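Local atomic coordinates of phenazine biosynthesis protein PhzF family (Enterococcus faecalis, PDB entry 1S7J), a protein that belongs to the PhzF family and probably has isomerase activity. Residues A[123-128]-A[135-140]; A[148-153]-A[175-180]; A[154-159]-A[187-192]; A[223-228]-A[235-240]. All coordinates share one frame; numbering follows the deposited sequence.

Contact 1: A[123-128]-A[135-140]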
loop_
_atom_site.group_PDB
_atom_site.type_symbol
_atom_site.label_atom_id
_atom_site.label_comp_id
_atom_site.label_asym_id
_atom_site.label_seq_id
_atom_site.Cartn_x
_atom_site.Cartn_y
_atom_site.Cartn_z
ATOM N N ILE A 123 -11.358 -20.385 -4.064
ATOM C CA ILE A 123 -11.676 -20.264 -5.468
ATOM C C ILE A 123 -11.006 -21.429 -6.194
ATOM O O ILE A 123 -10.080 -22.055 -5.649
ATOM C CB ILE A 123 -11.197 -18.902 -6.029
ATOM C CG1 ILE A 123 -12.213 -18.343 -7.026
ATOM C CG2 ILE A 123 -9.809 -18.989 -6.659
ATOM C CD1 ILE A 123 -13.531 -17.892 -6.393
ATOM N N PRO A 124 -11.553 -21.842 -7.361
ATOM C CA PRO A 124 -10.959 -22.960 -8.106
ATOM C C PRO A 124 -9.571 -22.578 -8.653
ATOM O O PRO A 124 -9.377 -21.471 -9.149
ATOM C CB PRO A 124 -11.956 -23.169 -9.255
ATOM C CG PRO A 124 -13.261 -22.691 -8.675
ATOM C CD PRO A 124 -12.843 -21.438 -7.958
ATOM N N ILE A 125 -8.613 -23.499 -8.527
ATOM C CA ILE A 125 -7.251 -23.259 -9.019
ATOM C C ILE A 125 -7.154 -23.563 -10.527
ATOM O O ILE A 125 -6.867 -24.703 -10.927
ATOM C CB ILE A 125 -6.215 -24.131 -8.278
ATOM C CG1 ILE A 125 -6.379 -23.977 -6.766
ATOM C CG2 ILE A 125 -4.805 -23.740 -8.711
ATOM C CD1 ILE A 125 -5.432 -24.846 -5.955
ATOM N N LEU A 126 -7.412 -22.555 -11.345
ATOM C CA LEU A 126 -7.351 -22.706 -12.793
ATOM C C LEU A 126 -5.901 -22.812 -13.259
ATOM O O LEU A 126 -5.013 -22.128 -12.725
ATOM C CB LEU A 126 -8.031 -21.517 -13.477
ATOM C CG LEU A 126 -9.447 -21.214 -12.992
ATOM C CD1 LEU A 126 -10.058 -20.104 -13.841
ATOM C CD2 LEU A 126 -10.299 -22.486 -13.052
ATOM N N PRO A 127 -5.628 -23.693 -14.238
ATOM C CA PRO A 127 -4.267 -23.866 -14.751
ATOM C C PRO A 127 -3.748 -22.619 -15.467
ATOM O O PRO A 127 -2.537 -22.437 -15.608
ATOM C CB PRO A 127 -4.403 -25.061 -15.691
ATOM C CG PRO A 127 -5.827 -24.969 -16.158
ATOM C CD PRO A 127 -6.560 -24.628 -14.892
ATOM N N GLU A 128 -4.664 -21.775 -15.939
ATOM C CA GLU A 128 -4.279 -20.541 -16.616
ATOM C C GLU A 128 -3.685 -19.568 -15.596
ATOM O O GLU A 128 -3.051 -18.573 -15.963
ATOM C CB GLU A 128 -5.486 -19.902 -17.310
ATOM C CG GLU A 128 -6.597 -19.456 -16.367
ATOM C CD GLU A 128 -7.783 -18.879 -17.106
ATOM O OE1 GLU A 128 -8.581 -19.672 -17.651
ATOM O OE2 GLU A 128 -7.921 -17.634 -17.147
ATOM N N THR A 135 4.404 -20.795 -11.965
ATOM C CA THR A 135 4.702 -21.620 -10.799
ATOM C C THR A 135 3.447 -22.329 -10.311
ATOM O O THR A 135 2.345 -22.087 -10.827
ATOM C CB THR A 135 5.295 -20.761 -9.644
ATOM O OG1 THR A 135 5.864 -21.614 -8.643
ATOM C CG2 THR A 135 4.205 -19.875 -9.019
ATOM N N LYS A 136 3.610 -23.230 -9.349
ATOM C CA LYS A 136 2.497 -23.968 -8.788
ATOM C C LYS A 136 1.767 -23.185 -7.691
ATOM O O LYS A 136 2.378 -22.678 -6.748
ATOM C CB LYS A 136 2.955 -25.310 -8.217
ATOM C CG LYS A 136 1.803 -26.156 -7.666
ATOM C CD LYS A 136 2.293 -27.351 -6.872
ATOM C CE LYS A 136 1.120 -28.162 -6.328
ATOM N NZ LYS A 136 1.573 -29.319 -5.500
ATOM N N ILE A 137 0.444 -23.109 -7.837
ATOM C CA ILE A 137 -0.432 -22.432 -6.889
ATOM C C ILE A 137 -1.060 -23.518 -6.004
ATOM O O ILE A 137 -1.858 -24.328 -6.481
ATOM C CB ILE A 137 -1.552 -21.669 -7.633
ATOM C CG1 ILE A 137 -0.944 -20.545 -8.477
ATOM C CG2 ILE A 137 -2.585 -21.135 -6.646
ATOM C CD1 ILE A 137 -1.942 -19.826 -9.356
ATOM N N TYR A 138 -0.653 -23.555 -4.743
ATOM C CA TYR A 138 -1.159 -24.542 -3.788
ATOM C C TYR A 138 -2.609 -24.291 -3.338
ATOM O O TYR A 138 -3.375 -25.237 -3.129
ATOM C CB TYR A 138 -0.245 -24.601 -2.565
ATOM C CG TYR A 138 1.124 -25.154 -2.858
ATOM C CD1 TYR A 138 1.911 -24.631 -3.900
ATOM C CD2 TYR A 138 1.644 -26.210 -2.110
ATOM C CE1 TYR A 138 3.178 -25.155 -4.186
ATOM C CE2 TYR A 138 2.911 -26.743 -2.386
ATOM C CZ TYR A 138 3.670 -26.211 -3.425
ATOM O OH TYR A 138 4.905 -26.747 -3.698
ATOM N N GLU A 139 -2.963 -23.021 -3.159
ATOM C CA GLU A 139 -4.303 -22.643 -2.724
ATOM C C GLU A 139 -4.746 -21.384 -3.466
ATOM O O GLU A 139 -3.911 -20.576 -3.882
ATOM C CB GLU A 139 -4.303 -22.378 -1.213
ATOM C CG GLU A 139 -3.634 -23.489 -0.380
ATOM C CD GLU A 139 -3.596 -23.187 1.115
ATOM O OE1 GLU A 139 -4.395 -22.344 1.586
ATOM O OE2 GLU A 139 -2.766 -23.808 1.825
ATOM N N ALA A 140 -6.045 -21.230 -3.649
ATOM C CA ALA A 140 -6.576 -20.056 -4.338
ATOM C C ALA A 140 -7.783 -19.506 -3.586
ATOM O O ALA A 140 -8.542 -20.263 -2.974
ATOM C CB ALA A 140 -6.943 -20.402 -5.771
#
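Ile125 reaches across to the chain from Ile137 to Ala140, and nearly every outer atom of its side chain meets something there. Its CB bond points at the partner segment. At the first branch CG2 lies anti to the backbone N and rests against Ile137, 4.0 Å from CG2 of Ile137, the two side chains passing alongside with opposite headings. CG1, on the other branch, packs on the CB of Ala140 at 3.8 Å. The extended second torsion (chi2 178°) carries CD1 onward until it lies 3.5 Å from the carbonyl O of Tyr138, with the O of Ile137 almost as near. Across this contact the tip meets main-chain oxygens.

At the other end, Ile123 N donates to Ala140 O at 3.0 Å. Beside this bond, CG2 of Ile123 presses on CB of Ala140. Phe148 of strand 146-149 also packs on Ala140 and Ile137, and Ile137 N is bonded to Glu130 OE1 in the helix between the segments. Ile125 itself centres an inverse gamma turn, and Leu126 takes the N-cap position of helix 127-133: a strand-turn-helix connection folded back on the next, antiparallel strand.

Contact 2: A[148-153]-A[175-180]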
loop_
_atom_site.group_PDB
_atom_site.type_symbol
_atom_site.label_atom_id
_atom_site.label_comp_id
_atom_site.label_asym_id
_atom_site.label_seq_id
_atom_site.Cartn_x
_atom_site.Cartn_y
_atom_site.Cartn_z
ATOM N N PHE A 148 -3.366 -16.133 -4.365
ATOM C CA PHE A 148 -2.716 -17.435 -4.524
ATOM C C PHE A 148 -1.642 -17.686 -3.495
ATOM O O PHE A 148 -0.881 -16.791 -3.154
ATOM C CB PHE A 148 -2.109 -17.544 -5.920
ATOM C CG PHE A 148 -3.034 -17.145 -7.022
ATOM C CD1 PHE A 148 -2.683 -16.136 -7.912
ATOM C CD2 PHE A 148 -4.280 -17.773 -7.172
ATOM C CE1 PHE A 148 -3.540 -15.752 -8.933
ATOM C CE2 PHE A 148 -5.144 -17.399 -8.189
ATOM C CZ PHE A 148 -4.776 -16.383 -9.075
ATOM N N VAL A 149 -1.579 -18.909 -3.001
ATOM C CA VAL A 149 -0.571 -19.289 -2.020
ATOM C C VAL A 149 0.468 -20.128 -2.762
ATOM O O VAL A 149 0.114 -21.035 -3.512
ATOM C CB VAL A 149 -1.189 -20.094 -0.856
ATOM C CG1 VAL A 149 -0.125 -20.444 0.175
ATOM C CG2 VAL A 149 -2.318 -19.289 -0.208
ATOM N N LEU A 150 1.736 -19.784 -2.597
ATOM C CA LEU A 150 2.811 -20.487 -3.280
ATOM C C LEU A 150 3.657 -21.350 -2.353
ATOM O O LEU A 150 3.429 -21.384 -1.138
ATOM C CB LEU A 150 3.686 -19.479 -4.037
ATOM C CG LEU A 150 3.217 -18.922 -5.400
ATOM C CD1 LEU A 150 1.708 -18.754 -5.491
ATOM C CD2 LEU A 150 3.920 -17.601 -5.656
ATOM N N LYS A 151 4.639 -22.029 -2.927
ATOM C CA LYS A 151 5.524 -22.931 -2.191
ATOM C C LYS A 151 6.262 -22.333 -0.974
ATOM O O LYS A 151 6.123 -22.831 0.138
ATOM C CB LYS A 151 6.540 -23.573 -3.153
ATOM C CG LYS A 151 7.447 -24.612 -2.498
ATOM C CD LYS A 151 8.492 -25.142 -3.469
ATOM C CE LYS A 151 9.439 -26.118 -2.764
ATOM N NZ LYS A 151 10.464 -26.699 -3.686
ATOM N N ASP A 152 7.077 -21.308 -1.213
ATOM C CA ASP A 152 7.847 -20.663 -0.131
ATOM C C ASP A 152 8.220 -19.224 -0.464
ATOM O O ASP A 152 7.777 -18.680 -1.477
ATOM C CB ASP A 152 9.116 -21.480 0.194
ATOM C CG ASP A 152 9.938 -21.856 -1.067
ATOM O OD1 ASP A 152 9.716 -21.286 -2.157
ATOM O OD2 ASP A 152 10.814 -22.735 -0.940
ATOM N N GLU A 153 9.028 -18.597 0.398
ATOM C CA GLU A 153 9.438 -17.211 0.157
ATOM C C GLU A 153 10.338 -17.115 -1.064
ATOM O O GLU A 153 10.248 -16.161 -1.841
ATOM C CB GLU A 153 10.160 -16.626 1.370
ATOM C CG GLU A 153 10.592 -15.173 1.150
ATOM C CD GLU A 153 11.374 -14.574 2.313
ATOM O OE1 GLU A 153 12.121 -13.605 2.070
ATOM O OE2 GLU A 153 11.232 -15.052 3.465
ATOM N N VAL A 175 -3.767 -9.306 -8.236
ATOM C CA VAL A 175 -3.364 -10.658 -7.899
ATOM C C VAL A 175 -2.370 -10.614 -6.750
ATOM O O VAL A 175 -1.404 -9.842 -6.775
ATOM C CB VAL A 175 -2.707 -11.369 -9.115
ATOM C CG1 VAL A 175 -2.123 -12.713 -8.695
ATOM C CG2 VAL A 175 -3.727 -11.553 -10.233
ATOM N N ILE A 176 -2.620 -11.419 -5.739
ATOM C CA ILE A 176 -1.764 -11.490 -4.579
ATOM C C ILE A 176 -1.156 -12.861 -4.529
ATOM O O ILE A 176 -1.803 -13.841 -4.895
ATOM C CB ILE A 176 -2.563 -11.268 -3.266
ATOM C CG1 ILE A 176 -3.277 -9.912 -3.293
ATOM C CG2 ILE A 176 -1.627 -11.354 -2.063
ATOM C CD1 ILE A 176 -4.154 -9.655 -2.086
ATOM N N VAL A 177 0.107 -12.933 -4.137
ATOM C CA VAL A 177 0.817 -14.187 -4.015
ATOM C C VAL A 177 1.454 -14.175 -2.630
ATOM O O VAL A 177 2.000 -13.149 -2.204
ATOM C CB VAL A 177 1.904 -14.351 -5.132
ATOM C CG1 VAL A 177 1.240 -14.415 -6.512
ATOM C CG2 VAL A 177 2.889 -13.201 -5.091
ATOM N N THR A 178 1.384 -15.297 -1.929
ATOM C CA THR A 178 1.919 -15.385 -0.567
ATOM C C THR A 178 2.646 -16.693 -0.308
ATOM O O THR A 178 2.676 -17.584 -1.158
ATOM C CB THR A 178 0.781 -15.297 0.481
ATOM O OG1 THR A 178 -0.372 -14.663 -0.096
ATOM C CG2 THR A 178 1.227 -14.507 1.666
ATOM N N ALA A 179 3.220 -16.804 0.887
ATOM C CA ALA A 179 3.938 -17.997 1.312
ATOM C C ALA A 179 4.588 -17.759 2.674
ATOM O O ALA A 179 4.761 -16.613 3.094
ATOM C CB ALA A 179 4.989 -18.377 0.294
ATOM N N SER A 180 4.914 -18.843 3.374
ATOM C CA SER A 180 5.559 -18.739 4.683
ATOM C C SER A 180 6.908 -18.048 4.553
ATOM O O SER A 180 7.744 -18.434 3.710
ATOM C CB SER A 180 5.768 -20.133 5.309
ATOM O OG SER A 180 4.542 -20.733 5.693
#
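Phe148 and Leu150 are stitched to strand 175-180 by three backbone hydrogen bonds in parallel register. Phe148 N donates to Ile176 O at 2.8 Å and is almost straight at the hydrogen (173°). Phe148 O then accepts from Thr178 N at 3.0 Å, and the same oxygen takes a CA-H...O contact from Val177. Leu150 N closes the set on Thr178 O at 2.8 Å. Phe148 thus uses both N and O on this strand and Leu150 its N, while Val149 turns its own the other way, to Tyr138 and Glu139.

The side chains fill in around these bonds. CE1 of Phe148 comes within 3.4 Å of CG1 of Val175, the two groups set at a slant to each other, and Tyr129 meets the same ring from helix 127-133. Leu150 brings CD2 to 3.9 Å from CB of Val177. After Leu150 the regular pairing stops; Lys151 swings out and Asp152 returns beside Ala179, whose CB lies 3.3 Å from Asp152 O.

Asp152 is the N-cap of helix 153-158; its side chain caps a backbone N there, and OD1 also bonds Thr155 OG1. Glu153 OE2 is held by Asp182 N. Thr178 OG1 is the exception: it is buried, near Phe148 O at 3.8 Å, and has no hydrogen-bond partner in the model. The chemistry implies a join held chiefly by main-chain bonds within an apolar surround, with the carboxylates of Asp152 and Glu153 paired to groups beyond the two segments.

Contact 3: A[154-159]-A[187-192]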
loop_
_atom_site.group_PDB
_atom_site.type_symbol
_atom_site.label_atom_id
_atom_site.label_comp_id
_atom_site.label_asym_id
_atom_site.label_seq_id
_atom_site.Cartn_x
_atom_site.Cartn_y
_atom_site.Cartn_z
ATOM N N GLU A 154 11.231 -18.086 -1.207
ATOM C CA GLU A 154 12.146 -18.123 -2.322
ATOM C C GLU A 154 11.386 -18.120 -3.657
ATOM O O GLU A 154 11.806 -17.473 -4.614
ATOM C CB GLU A 154 13.034 -19.358 -2.246
ATOM C CG GLU A 154 14.245 -19.284 -3.207
ATOM C CD GLU A 154 14.901 -20.630 -3.417
ATOM O OE1 GLU A 154 14.213 -21.665 -3.222
ATOM O OE2 GLU A 154 16.098 -20.665 -3.791
ATOM N N THR A 155 10.284 -18.849 -3.709
ATOM C CA THR A 155 9.488 -18.924 -4.933
ATOM C C THR A 155 8.703 -17.637 -5.206
ATOM O O THR A 155 8.535 -17.242 -6.363
ATOM C CB THR A 155 8.500 -20.128 -4.899
ATOM O OG1 THR A 155 9.244 -21.358 -4.779
ATOM C CG2 THR A 155 7.657 -20.166 -6.175
ATOM N N VAL A 156 8.197 -17.014 -4.151
ATOM C CA VAL A 156 7.428 -15.781 -4.284
ATOM C C VAL A 156 8.326 -14.683 -4.815
ATOM O O VAL A 156 7.963 -13.951 -5.748
ATOM C CB VAL A 156 6.831 -15.350 -2.903
ATOM C CG1 VAL A 156 6.130 -14.022 -3.019
ATOM C CG2 VAL A 156 5.858 -16.391 -2.415
ATOM N N ALA A 157 9.490 -14.565 -4.201
ATOM C CA ALA A 157 10.477 -13.578 -4.563
ATOM C C ALA A 157 10.968 -13.752 -6.002
ATOM O O ALA A 157 11.010 -12.797 -6.774
ATOM C CB ALA A 157 11.649 -13.654 -3.605
ATOM N N LYS A 158 11.301 -14.997 -6.351
ATOM C CA LYS A 158 11.833 -15.331 -7.667
ATOM C C LYS A 158 10.941 -15.232 -8.912
ATOM O O LYS A 158 11.441 -14.944 -10.002
ATOM C CB LYS A 158 12.496 -16.720 -7.628
ATOM C CG LYS A 158 13.855 -16.763 -6.899
ATOM C CD LYS A 158 14.884 -17.691 -7.553
ATOM C CE LYS A 158 16.309 -17.303 -7.141
ATOM N NZ LYS A 158 16.537 -17.313 -5.666
ATOM N N ILE A 159 9.637 -15.462 -8.763
ATOM C CA ILE A 159 8.738 -15.419 -9.924
ATOM C C ILE A 159 8.706 -14.140 -10.746
ATOM O O ILE A 159 8.885 -13.030 -10.229
ATOM C CB ILE A 159 7.268 -15.790 -9.564
ATOM C CG1 ILE A 159 6.666 -14.758 -8.600
ATOM C CG2 ILE A 159 7.203 -17.199 -9.012
ATOM C CD1 ILE A 159 5.141 -14.762 -8.571
ATOM N N VAL A 187 5.181 -13.603 3.585
ATOM C CA VAL A 187 5.620 -12.671 2.550
ATOM C C VAL A 187 4.587 -12.568 1.448
ATOM O O VAL A 187 3.757 -13.449 1.301
ATOM C CB VAL A 187 6.953 -13.119 1.934
ATOM C CG1 VAL A 187 8.086 -12.861 2.906
ATOM C CG2 VAL A 187 6.894 -14.591 1.574
ATOM N N SER A 188 4.656 -11.519 0.654
ATOM C CA SER A 188 3.718 -11.342 -0.435
ATOM C C SER A 188 4.296 -10.472 -1.528
ATOM O O SER A 188 5.429 -10.002 -1.431
ATOM C CB SER A 188 2.416 -10.718 0.080
ATOM O OG SER A 188 2.628 -9.406 0.588
ATOM N N ARG A 189 3.532 -10.333 -2.606
ATOM C CA ARG A 189 3.853 -9.493 -3.768
ATOM C C ARG A 189 2.497 -9.230 -4.393
ATOM O O ARG A 189 1.656 -10.125 -4.434
ATOM C CB ARG A 189 4.775 -10.211 -4.763
ATOM C CG ARG A 189 6.215 -10.306 -4.319
ATOM C CD ARG A 189 7.063 -11.006 -5.344
ATOM N NE ARG A 189 7.139 -10.265 -6.605
ATOM C CZ ARG A 189 7.905 -10.618 -7.640
ATOM N NH1 ARG A 189 7.908 -9.883 -8.735
ATOM N NH2 ARG A 189 8.650 -11.712 -7.576
ATOM N N THR A 190 2.258 -8.012 -4.842
ATOM C CA THR A 190 0.970 -7.692 -5.426
ATOM C C THR A 190 1.069 -7.115 -6.833
ATOM O O THR A 190 1.830 -6.176 -7.083
ATOM C CB THR A 190 0.143 -6.741 -4.485
ATOM O OG1 THR A 190 0.771 -5.455 -4.399
ATOM C CG2 THR A 190 0.043 -7.347 -3.085
ATOM N N PHE A 191 0.329 -7.725 -7.769
ATOM C CA PHE A 191 0.334 -7.291 -9.166
ATOM C C PHE A 191 -1.012 -6.700 -9.558
ATOM O O PHE A 191 -2.050 -7.258 -9.245
ATOM C CB PHE A 191 0.654 -8.477 -10.092
ATOM C CG PHE A 191 1.742 -9.386 -9.571
ATOM C CD1 PHE A 191 3.042 -8.921 -9.401
ATOM C CD2 PHE A 191 1.451 -10.705 -9.229
ATOM C CE1 PHE A 191 4.041 -9.759 -8.887
ATOM C CE2 PHE A 191 2.438 -11.546 -8.719
ATOM C CZ PHE A 191 3.738 -11.069 -8.548
ATOM N N PHE A 192 -0.984 -5.579 -10.264
ATOM C CA PHE A 192 -2.211 -4.921 -10.706
ATOM C C PHE A 192 -2.124 -4.472 -12.173
ATOM O O PHE A 192 -2.277 -3.289 -12.479
ATOM C CB PHE A 192 -2.511 -3.704 -9.815
ATOM C CG PHE A 192 -2.743 -4.056 -8.379
ATOM C CD1 PHE A 192 -1.695 -4.015 -7.457
ATOM C CD2 PHE A 192 -4.011 -4.445 -7.936
ATOM C CE1 PHE A 192 -1.908 -4.362 -6.119
ATOM C CE2 PHE A 192 -4.230 -4.792 -6.606
ATOM C CZ PHE A 192 -3.181 -4.751 -5.695
HETATM O O HOH W 1 8.708 -10.193 -11.575
#
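Arg189 rises from its strand to the C-terminal end of helix 153-158, where NH2 sits among backbone carbonyls. It donates to Val156 O at 3.0 Å, in the plane of that carbonyl, and to Ile159 O, also at 3.0 Å, with a more bent N-H...O angle of 135°. Ala157 O lies close by, but its angle is too poor for a bond. Water 1, at the edge of the guanidinium and in its plane, bridges Arg189 NH1 and Ile159 O, so that carbonyl receives both a direct and a water-borne donor.

The aliphatic part of Arg189 is steadied by Val156, whose CG1 is 3.9 Å from CD; the bend at chi3 (64°) turns NE out of the extended line of the chain. Ile159 adds CD1, 4.0 Å from CZ of Phe191.

Further out, Glu199 of the adjoining strand 197-200 forms a salt bridge with NH1 and so holds the other arm of the guanidinium, while Val177 packs on Val156, Arg189 and Phe191. The positive group probably interacts favourably with the partial negative charge at this helix end. This is C-terminal capping by an arginine; the axes of 154-158 and 187-192 approach to 8.5 Å at 25°, helix packed on strand.

Contact 4: A[223-228]-A[235-240]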
loop_
_atom_site.group_PDB
_atom_site.type_symbol
_atom_site.label_atom_id
_atom_site.label_comp_id
_atom_site.label_asym_id
_atom_site.label_seq_id
_atom_site.Cartn_x
_atom_site.Cartn_y
_atom_site.Cartn_z
ATOM N N LEU A 223 1.454 -10.684 13.621
ATOM C CA LEU A 223 2.314 -11.308 12.642
ATOM C C LEU A 223 3.288 -10.322 12.032
ATOM O O LEU A 223 3.000 -9.128 11.930
ATOM C CB LEU A 223 1.485 -11.917 11.504
ATOM C CG LEU A 223 0.371 -12.905 11.806
ATOM C CD1 LEU A 223 -0.971 -12.247 11.511
ATOM C CD2 LEU A 223 0.546 -14.147 10.948
ATOM N N SER A 224 4.442 -10.824 11.640
ATOM C CA SER A 224 5.455 -10.021 10.991
ATOM C C SER A 224 5.352 -10.368 9.484
ATOM O O SER A 224 5.167 -11.539 9.123
ATOM C CB SER A 224 6.848 -10.338 11.560
ATOM O OG SER A 224 7.031 -11.738 11.775
ATOM N N ALA A 225 5.390 -9.358 8.631
ATOM C CA ALA A 225 5.275 -9.582 7.198
ATOM C C ALA A 225 6.308 -8.811 6.385
ATOM O O ALA A 225 6.919 -7.857 6.875
ATOM C CB ALA A 225 3.886 -9.224 6.733
ATOM N N TYR A 226 6.499 -9.215 5.146
ATOM C CA TYR A 226 7.435 -8.552 4.275
ATOM C C TYR A 226 7.014 -8.737 2.850
ATOM O O TYR A 226 7.022 -9.856 2.344
ATOM C CB TYR A 226 8.855 -9.122 4.470
ATOM C CG TYR A 226 9.946 -8.192 3.997
ATOM C CD1 TYR A 226 10.742 -7.505 4.910
ATOM C CD2 TYR A 226 10.153 -7.961 2.631
ATOM C CE1 TYR A 226 11.723 -6.607 4.484
ATOM C CE2 TYR A 226 11.129 -7.066 2.187
ATOM C CZ TYR A 226 11.910 -6.389 3.114
ATOM O OH TYR A 226 12.885 -5.495 2.690
ATOM N N GLN A 227 6.604 -7.654 2.197
ATOM C CA GLN A 227 6.215 -7.724 0.806
ATOM C C GLN A 227 7.525 -7.727 0.016
ATOM O O GLN A 227 8.179 -6.691 -0.131
ATOM C CB GLN A 227 5.345 -6.557 0.415
ATOM C CG GLN A 227 4.583 -6.824 -0.843
ATOM C CD GLN A 227 3.392 -5.960 -1.002
ATOM O OE1 GLN A 227 2.970 -5.669 -2.105
ATOM N NE2 GLN A 227 2.816 -5.512 0.125
ATOM N N VAL A 228 7.932 -8.925 -0.409
ATOM C CA VAL A 228 9.173 -9.132 -1.125
ATOM C C VAL A 228 9.219 -8.747 -2.612
ATOM O O VAL A 228 9.496 -9.578 -3.493
ATOM C CB VAL A 228 9.719 -10.586 -0.883
ATOM C CG1 VAL A 228 8.792 -11.625 -1.510
ATOM C CG2 VAL A 228 11.161 -10.718 -1.386
ATOM N N LEU A 235 6.220 -4.909 7.223
ATOM C CA LEU A 235 4.934 -4.554 7.804
ATOM C C LEU A 235 4.683 -5.331 9.099
ATOM O O LEU A 235 4.868 -6.552 9.141
ATOM C CB LEU A 235 3.787 -4.878 6.821
ATOM C CG LEU A 235 3.848 -4.456 5.341
ATOM C CD1 LEU A 235 4.307 -5.627 4.482
ATOM C CD2 LEU A 235 2.474 -3.984 4.888
ATOM N N THR A 236 4.342 -4.624 10.162
ATOM C CA THR A 236 4.022 -5.296 11.418
ATOM C C THR A 236 2.485 -5.375 11.407
ATOM O O THR A 236 1.801 -4.366 11.189
ATOM C CB THR A 236 4.571 -4.535 12.655
ATOM O OG1 THR A 236 4.516 -5.390 13.803
ATOM C CG2 THR A 236 3.793 -3.252 12.911
ATOM N N CYS A 237 1.967 -6.588 11.530
ATOM C CA CYS A 237 0.525 -6.821 11.474
ATOM C C CYS A 237 -0.162 -7.229 12.763
ATOM O O CYS A 237 0.412 -7.931 13.602
ATOM C CB CYS A 237 0.245 -7.872 10.425
ATOM S SG CYS A 237 1.037 -7.524 8.890
ATOM N N GLU A 238 -1.421 -6.837 12.893
ATOM C CA GLU A 238 -2.214 -7.195 14.050
ATOM C C GLU A 238 -3.649 -7.482 13.663
ATOM O O GLU A 238 -4.237 -6.795 12.801
ATOM C CB GLU A 238 -2.192 -6.105 15.130
ATOM C CG GLU A 238 -2.849 -6.576 16.431
ATOM C CD GLU A 238 -3.129 -5.463 17.404
ATOM O OE1 GLU A 238 -2.185 -5.028 18.095
ATOM O OE2 GLU A 238 -4.305 -5.033 17.498
ATOM N N VAL A 239 -4.213 -8.517 14.268
ATOM C CA VAL A 239 -5.579 -8.900 14.020
ATOM C C VAL A 239 -6.483 -8.438 15.153
ATOM O O VAL A 239 -6.199 -8.680 16.326
ATOM C CB VAL A 239 -5.733 -10.431 13.861
ATOM C CG1 VAL A 239 -7.180 -10.785 13.552
ATOM C CG2 VAL A 239 -4.821 -10.940 12.767
ATOM N N LYS A 240 -7.503 -7.696 14.786
ATOM C CA LYS A 240 -8.498 -7.217 15.721
ATOM C C LYS A 240 -9.794 -7.845 15.224
ATOM O O LYS A 240 -9.854 -8.445 14.131
ATOM C CB LYS A 240 -8.613 -5.672 15.648
ATOM C CG LYS A 240 -7.580 -4.903 16.485
ATOM C CD LYS A 240 -7.610 -3.396 16.168
ATOM C CE LYS A 240 -9.018 -2.788 16.272
ATOM N NZ LYS A 240 -9.107 -1.383 15.740
#
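Ala225, Leu235, Leu223 and Cys237 turn their side chains to one face of this antiparallel hairpin, and Ser224 and Thr236 to the other. On the first face Cys237 sits diagonally from Ala225: SG, anti to its own carbonyl carbon (chi1 -50°), reaches back along the pair of strands to lie 4.0 Å from CB of Ala225. Its CB meanwhile stands 3.4 Å from Leu223 O. Leu235 leans the same way, toward the turn, its CD1 3.8 Å from Gln227 N and a little farther from Ala225 O. At the far end Leu223 CD1 and Val239 CG2 meet loosely, 4.3 Å apart.

Beneath these side chains the backbone is paired twice over. Leu223 and Cys237 exchange two hydrogen bonds, Cys237 N to Leu223 O at 2.8 Å among them, as do Ala225 and Leu235. Ser224 and Thr236 form the non-hydrogen-bonded pair between them.

Helix 207-218 covers the apolar face, with His207 on Leu235 and Ile211 on Cys237 and Val239. Gln227 OE1 bonds Thr190 OG1, and its side chain is about 12 Å from that of Glu46, the predicted active-site residue; Tyr226 OH bonds Lys17 NZ. The chemistry implies a backbone tied by four hydrogen bonds in two pairs that offers a small, mostly apolar surface to the helix, with the polar ends of Gln227 and Tyr226 bonded beyond the hairpin.

How the contacts relate
Contacts 2 and 3 are the buried pair, their centres 7 Å apart: strands 175-180 and 186-192 are neighbours, and helix 153-158 follows directly from the chain used in contact 2. Contacts 1 and 4 are only partly buried. Contact 1 lies farthest out, its centre about 24 Å from that of the chain, yet reaches contact 2 through the pairing of strands 139-142 and 146-149. Contact 4, nearest at about 12 Å, joins contact 3 where strand 222-227 runs beside 186-192. The chemistry differs with the elements joined: one backbone bond and aliphatic packing in contact 1, parallel pairing in contact 2, an arginine gripping helix carbonyls in contact 3, antiparallel pairing in contact 4.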